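Local coordinates for protein DOA1 (PDB 3ODT) that probably binds ubiquitin through its WD40 beta propeller and takes part in regulating the turnover of F-box proteins, at residues A12-V24 with V32-W44. Numbering follows the deposited sequence.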
loop_
_atom_site.group_PDB
_atom_site.type_symbol
_atom_site.label_atom_id
_atom_site.label_comp_id
_atom_site.label_asym_id
_atom_site.label_seq_id
_atom_site.Cartn_x
_atom_site.Cartn_y
_atom_site.Cartn_z
ATOM N N ALA A 12 13.303 -0.745 -14.746
ATOM C CA ALA A 12 14.320 -1.507 -14.026
ATOM C C ALA A 12 13.693 -2.688 -13.314
ATOM O O ALA A 12 12.544 -2.647 -12.879
ATOM C CB ALA A 12 15.012 -0.645 -13.023
ATOM N N THR A 13 14.500 -3.721 -13.199
ATOM C CA THR A 13 14.204 -4.910 -12.443
ATOM C C THR A 13 15.183 -4.990 -11.275
ATOM O O THR A 13 16.405 -4.989 -11.458
ATOM C CB THR A 13 14.326 -6.145 -13.320
ATOM O OG1 THR A 13 13.473 -5.986 -14.451
ATOM C CG2 THR A 13 13.908 -7.366 -12.543
ATOM N N LEU A 14 14.623 -5.019 -10.079
ATOM C CA LEU A 14 15.361 -4.937 -8.845
ATOM C C LEU A 14 15.300 -6.309 -8.164
ATOM O O LEU A 14 14.299 -6.685 -7.542
ATOM C CB LEU A 14 14.756 -3.865 -7.956
ATOM C CG LEU A 14 15.159 -2.398 -8.263
ATOM C CD1 LEU A 14 15.068 -2.045 -9.755
ATOM C CD2 LEU A 14 14.295 -1.437 -7.460
ATOM N N LYS A 15 16.416 -7.022 -8.270
ATOM C CA LYS A 15 16.563 -8.391 -7.831
ATOM C C LYS A 15 17.334 -8.440 -6.506
ATOM O O LYS A 15 18.334 -7.775 -6.359
ATOM C CB LYS A 15 17.313 -9.174 -8.920
ATOM C CG LYS A 15 17.505 -10.646 -8.634
ATOM C CD LYS A 15 18.184 -11.379 -9.772
ATOM C CE LYS A 15 18.239 -12.915 -9.461
ATOM N NZ LYS A 15 18.897 -13.791 -10.482
ATOM N N GLY A 16 16.844 -9.221 -5.555
ATOM C CA GLY A 16 17.550 -9.417 -4.307
ATOM C C GLY A 16 16.723 -10.172 -3.278
ATOM O O GLY A 16 17.258 -10.983 -2.522
ATOM N N HIS A 17 15.422 -9.905 -3.222
ATOM C CA HIS A 17 14.596 -10.619 -2.272
ATOM C C HIS A 17 14.543 -12.110 -2.607
ATOM O O HIS A 17 14.527 -12.505 -3.774
ATOM C CB HIS A 17 13.173 -10.044 -2.252
ATOM C CG HIS A 17 13.046 -8.754 -1.504
ATOM N ND1 HIS A 17 13.263 -8.665 -0.152
ATOM C CD2 HIS A 17 12.744 -7.499 -1.929
ATOM C CE1 HIS A 17 13.056 -7.420 0.242
ATOM N NE2 HIS A 17 12.757 -6.694 -0.822
ATOM N N ASP A 18 14.448 -12.936 -1.572
ATOM C CA ASP A 18 14.404 -14.380 -1.756
ATOM C C ASP A 18 12.994 -14.993 -1.595
ATOM O O ASP A 18 12.833 -16.206 -1.710
ATOM C CB ASP A 18 15.345 -15.041 -0.760
ATOM C CG ASP A 18 16.773 -14.640 -0.986
ATOM O OD1 ASP A 18 17.177 -14.554 -2.176
ATOM O OD2 ASP A 18 17.483 -14.450 0.026
ATOM N N GLN A 19 12.010 -14.161 -1.249
ATOM C CA GLN A 19 10.615 -14.589 -1.204
ATOM C C GLN A 19 9.731 -13.424 -1.648
ATOM O O GLN A 19 10.237 -12.355 -1.982
ATOM C CB GLN A 19 10.233 -15.058 0.207
ATOM C CG GLN A 19 11.005 -16.265 0.708
ATOM C CD GLN A 19 10.668 -17.547 -0.018
ATOM O OE1 GLN A 19 9.608 -17.667 -0.637
ATOM N NE2 GLN A 19 11.581 -18.531 0.052
ATOM N N ASP A 20 8.417 -13.626 -1.650
ATOM C CA ASP A 20 7.544 -12.649 -2.266
ATOM C C ASP A 20 7.813 -11.258 -1.728
ATOM O O ASP A 20 8.000 -11.079 -0.516
ATOM C CB ASP A 20 6.061 -12.964 -2.006
ATOM C CG ASP A 20 5.581 -14.204 -2.719
ATOM O OD1 ASP A 20 6.393 -15.051 -3.090
ATOM O OD2 ASP A 20 4.367 -14.312 -2.922
ATOM N N VAL A 21 7.750 -10.268 -2.630
ATOM C CA VAL A 21 7.749 -8.867 -2.220
ATOM C C VAL A 21 6.304 -8.473 -1.923
ATOM O O VAL A 21 5.439 -8.492 -2.789
ATOM C CB VAL A 21 8.334 -7.959 -3.300
ATOM C CG1 VAL A 21 8.297 -6.511 -2.838
ATOM C CG2 VAL A 21 9.751 -8.393 -3.640
ATOM N N ARG A 22 6.033 -8.124 -0.682
ATOM C CA ARG A 22 4.671 -7.919 -0.240
ATOM C C ARG A 22 4.223 -6.463 -0.216
ATOM O O ARG A 22 3.032 -6.183 -0.234
ATOM C CB ARG A 22 4.512 -8.490 1.156
ATOM C CG ARG A 22 4.666 -10.009 1.253
ATOM C CD ARG A 22 3.534 -10.748 0.553
ATOM N NE ARG A 22 2.239 -10.233 0.989
ATOM C CZ ARG A 22 1.087 -10.871 0.906
ATOM N NH1 ARG A 22 1.047 -12.102 0.432
ATOM N NH2 ARG A 22 -0.033 -10.267 1.325
ATOM N N ASP A 23 5.177 -5.556 -0.169
ATOM C CA ASP A 23 4.879 -4.138 -0.119
ATOM C C ASP A 23 6.089 -3.325 -0.562
ATOM O O ASP A 23 7.242 -3.687 -0.288
ATOM C CB ASP A 23 4.415 -3.728 1.277
ATOM C CG ASP A 23 3.433 -2.535 1.250
ATOM O OD1 ASP A 23 3.007 -2.099 0.151
ATOM O OD2 ASP A 23 3.047 -2.060 2.340
ATOM N N VAL A 24 5.805 -2.248 -1.313
ATOM C CA VAL A 24 6.802 -1.323 -1.837
ATOM C C VAL A 24 6.385 0.115 -1.557
ATOM O O VAL A 24 5.187 0.437 -1.509
ATOM C CB VAL A 24 7.024 -1.538 -3.359
ATOM C CG1 VAL A 24 7.482 -2.974 -3.616
ATOM C CG2 VAL A 24 5.760 -1.257 -4.143
ATOM N N VAL A 32 13.709 3.736 -3.520
ATOM C CA VAL A 32 12.501 2.999 -3.223
ATOM C C VAL A 32 12.828 1.931 -2.181
ATOM O O VAL A 32 13.983 1.487 -2.045
ATOM C CB VAL A 32 11.847 2.385 -4.467
ATOM C CG1 VAL A 32 11.595 3.455 -5.552
ATOM C CG2 VAL A 32 12.649 1.241 -5.028
ATOM N N ALA A 33 11.797 1.481 -1.476
ATOM C CA ALA A 33 11.971 0.459 -0.455
ATOM C C ALA A 33 10.950 -0.655 -0.609
ATOM O O ALA A 33 9.850 -0.465 -1.135
ATOM C CB ALA A 33 11.907 1.062 0.927
ATOM N N SER A 34 11.334 -1.835 -0.162
ATOM C CA SER A 34 10.477 -3.007 -0.299
ATOM C C SER A 34 10.648 -3.903 0.907
ATOM O O SER A 34 11.685 -3.898 1.547
ATOM C CB SER A 34 10.842 -3.782 -1.570
ATOM O OG SER A 34 12.223 -4.133 -1.550
ATOM N N VAL A 35 9.596 -4.671 1.204
ATOM C CA VAL A 35 9.659 -5.665 2.265
ATOM C C VAL A 35 9.114 -6.971 1.738
ATOM O O VAL A 35 8.369 -7.004 0.745
ATOM C CB VAL A 35 8.905 -5.212 3.532
ATOM C CG1 VAL A 35 9.448 -3.879 4.096
ATOM C CG2 VAL A 35 7.418 -5.119 3.267
ATOM N N SER A 36 9.480 -8.060 2.391
ATOM C CA SER A 36 9.293 -9.363 1.808
ATOM C C SER A 36 9.037 -10.412 2.872
ATOM O O SER A 36 9.413 -10.237 4.036
ATOM C CB SER A 36 10.568 -9.710 1.011
ATOM O OG SER A 36 10.647 -11.064 0.649
ATOM N N ARG A 37 8.452 -11.530 2.471
ATOM C CA ARG A 37 8.392 -12.702 3.331
ATOM C C ARG A 37 9.772 -13.269 3.680
ATOM O O ARG A 37 9.878 -14.110 4.576
ATOM C CB ARG A 37 7.519 -13.747 2.687
ATOM C CG ARG A 37 6.046 -13.377 2.704
ATOM C CD ARG A 37 5.292 -14.293 1.758
ATOM N NE ARG A 37 5.370 -15.705 2.121
ATOM C CZ ARG A 37 4.485 -16.332 2.889
ATOM N NH1 ARG A 37 3.451 -15.671 3.406
ATOM N NH2 ARG A 37 4.626 -17.624 3.142
ATOM N N ASP A 38 10.829 -12.804 3.011
ATOM C CA ASP A 38 12.196 -13.196 3.381
ATOM C C ASP A 38 12.686 -12.500 4.668
ATOM O O ASP A 38 13.778 -12.768 5.149
ATOM C CB ASP A 38 13.205 -13.023 2.218
ATOM C CG ASP A 38 13.507 -11.564 1.865
ATOM O OD1 ASP A 38 13.100 -10.646 2.602
ATOM O OD2 ASP A 38 14.200 -11.340 0.828
ATOM N N GLY A 39 11.858 -11.621 5.220
ATOM C CA GLY A 39 12.134 -10.995 6.487
ATOM C C GLY A 39 12.991 -9.743 6.393
ATOM O O GLY A 39 13.366 -9.189 7.425
ATOM N N THR A 40 13.278 -9.288 5.175
ATOM C CA THR A 40 14.140 -8.142 4.979
ATOM C C THR A 40 13.388 -6.909 4.495
ATOM O O THR A 40 12.318 -7.012 3.867
ATOM C CB THR A 40 15.312 -8.424 3.999
ATOM O OG1 THR A 40 14.819 -8.564 2.657
ATOM C CG2 THR A 40 16.097 -9.653 4.411
ATOM N N VAL A 41 13.973 -5.760 4.818
ATOM C CA VAL A 41 13.616 -4.452 4.259
ATOM C C VAL A 41 14.799 -4.074 3.392
ATOM O O VAL A 41 15.930 -4.075 3.867
ATOM C CB VAL A 41 13.507 -3.381 5.344
ATOM C CG1 VAL A 41 13.101 -2.039 4.733
ATOM C CG2 VAL A 41 12.523 -3.809 6.426
ATOM N N ARG A 42 14.548 -3.762 2.131
ATOM C CA ARG A 42 15.580 -3.317 1.208
ATOM C C ARG A 42 15.330 -1.926 0.714
ATOM O O ARG A 42 14.199 -1.547 0.403
ATOM C CB ARG A 42 15.692 -4.291 0.048
ATOM C CG ARG A 42 16.222 -5.602 0.513
ATOM C CD ARG A 42 16.249 -6.618 -0.571
ATOM N NE ARG A 42 16.282 -7.938 0.052
ATOM C CZ ARG A 42 17.286 -8.789 0.004
ATOM N NH1 ARG A 42 18.402 -8.500 -0.628
ATOM N NH2 ARG A 42 17.142 -9.940 0.615
ATOM N N LEU A 43 16.410 -1.162 0.678
ATOM C CA LEU A 43 16.449 0.185 0.135
ATOM C C LEU A 43 17.216 0.116 -1.167
ATOM O O LEU A 43 18.372 -0.364 -1.213
ATOM C CB LEU A 43 17.146 1.122 1.107
ATOM C CG LEU A 43 17.297 2.547 0.607
ATOM C CD1 LEU A 43 15.937 3.217 0.428
ATOM C CD2 LEU A 43 18.143 3.327 1.595
ATOM N N TRP A 44 16.568 0.588 -2.224
ATOM C CA TRP A 44 17.134 0.577 -3.561
ATOM C C TRP A 44 17.385 2.030 -3.948
ATOM O O TRP A 44 16.478 2.875 -3.840
ATOM C CB TRP A 44 16.148 -0.079 -4.545
ATOM C CG TRP A 44 15.593 -1.416 -4.104
ATOM C CD1 TRP A 44 14.501 -1.633 -3.314
ATOM C CD2 TRP A 44 16.056 -2.719 -4.501
ATOM N NE1 TRP A 44 14.289 -2.973 -3.148
ATOM C CE2 TRP A 44 15.219 -3.662 -3.885
ATOM C CE3 TRP A 44 17.112 -3.172 -5.284
ATOM C CZ2 TRP A 44 15.407 -5.018 -4.023
ATOM C CZ3 TRP A 44 17.293 -4.535 -5.436
ATOM C CH2 TRP A 44 16.451 -5.444 -4.798
#
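His17 lies at the centre of the Asp-His-Ser-Trp hydrogen-bond network characteristic of WD40 blades. Its ND1 donates to Asp38 OD2 at 3.0 Å, in the ring plane and on the carboxylate's syn side. NE2 and Ser34 OG share a hydrogen bond of 2.7 Å. Trp44 NE1 donates to the same hydroxyl at 2.9 Å, almost straight (179°). Arg42 CD covers one imidazole face in a CH-pi contact, Ser36 CB the opposite face.

Asp38 CG sits between its own backbone N and carbonyl carbon (chi1 70°), which turns the carboxylate toward the 17-18 loop. OD2 also accepts from Asp18 N at 2.9 Å and forms a salt bridge with Arg42 NH2. OD1 takes Thr40 OG1 and, closing an Asx turn, Thr40 N. With an alanine here, His17 ND1 and Asp18 N would probably lose their acceptor and Arg42 its charge mate.

Ser36 OG accepts from Asp38 N in an ST turn. Asp20 O accepts from Arg37 N. At a beta bulge between Val21 and Asp23, Arg22 N bonds to Val35 O; Val35 N bonds to Asp23 O. Gly16 N and Asp23 N are buried without a partner. Leu14 CB packs over the Trp44 six-membered ring.

Asp20 belongs to the calcium site with Ser285 and Asn287, and its OD2 accepts from Trp270 NE1. Strand 9-14 completes the blade of strands 269-274, 280-284 and 289-293. Leu14 and the 15-20 loop link it to the blade of strands 21-26, 31-36, 40-46 and 50-57, which contains the hairpin pairing.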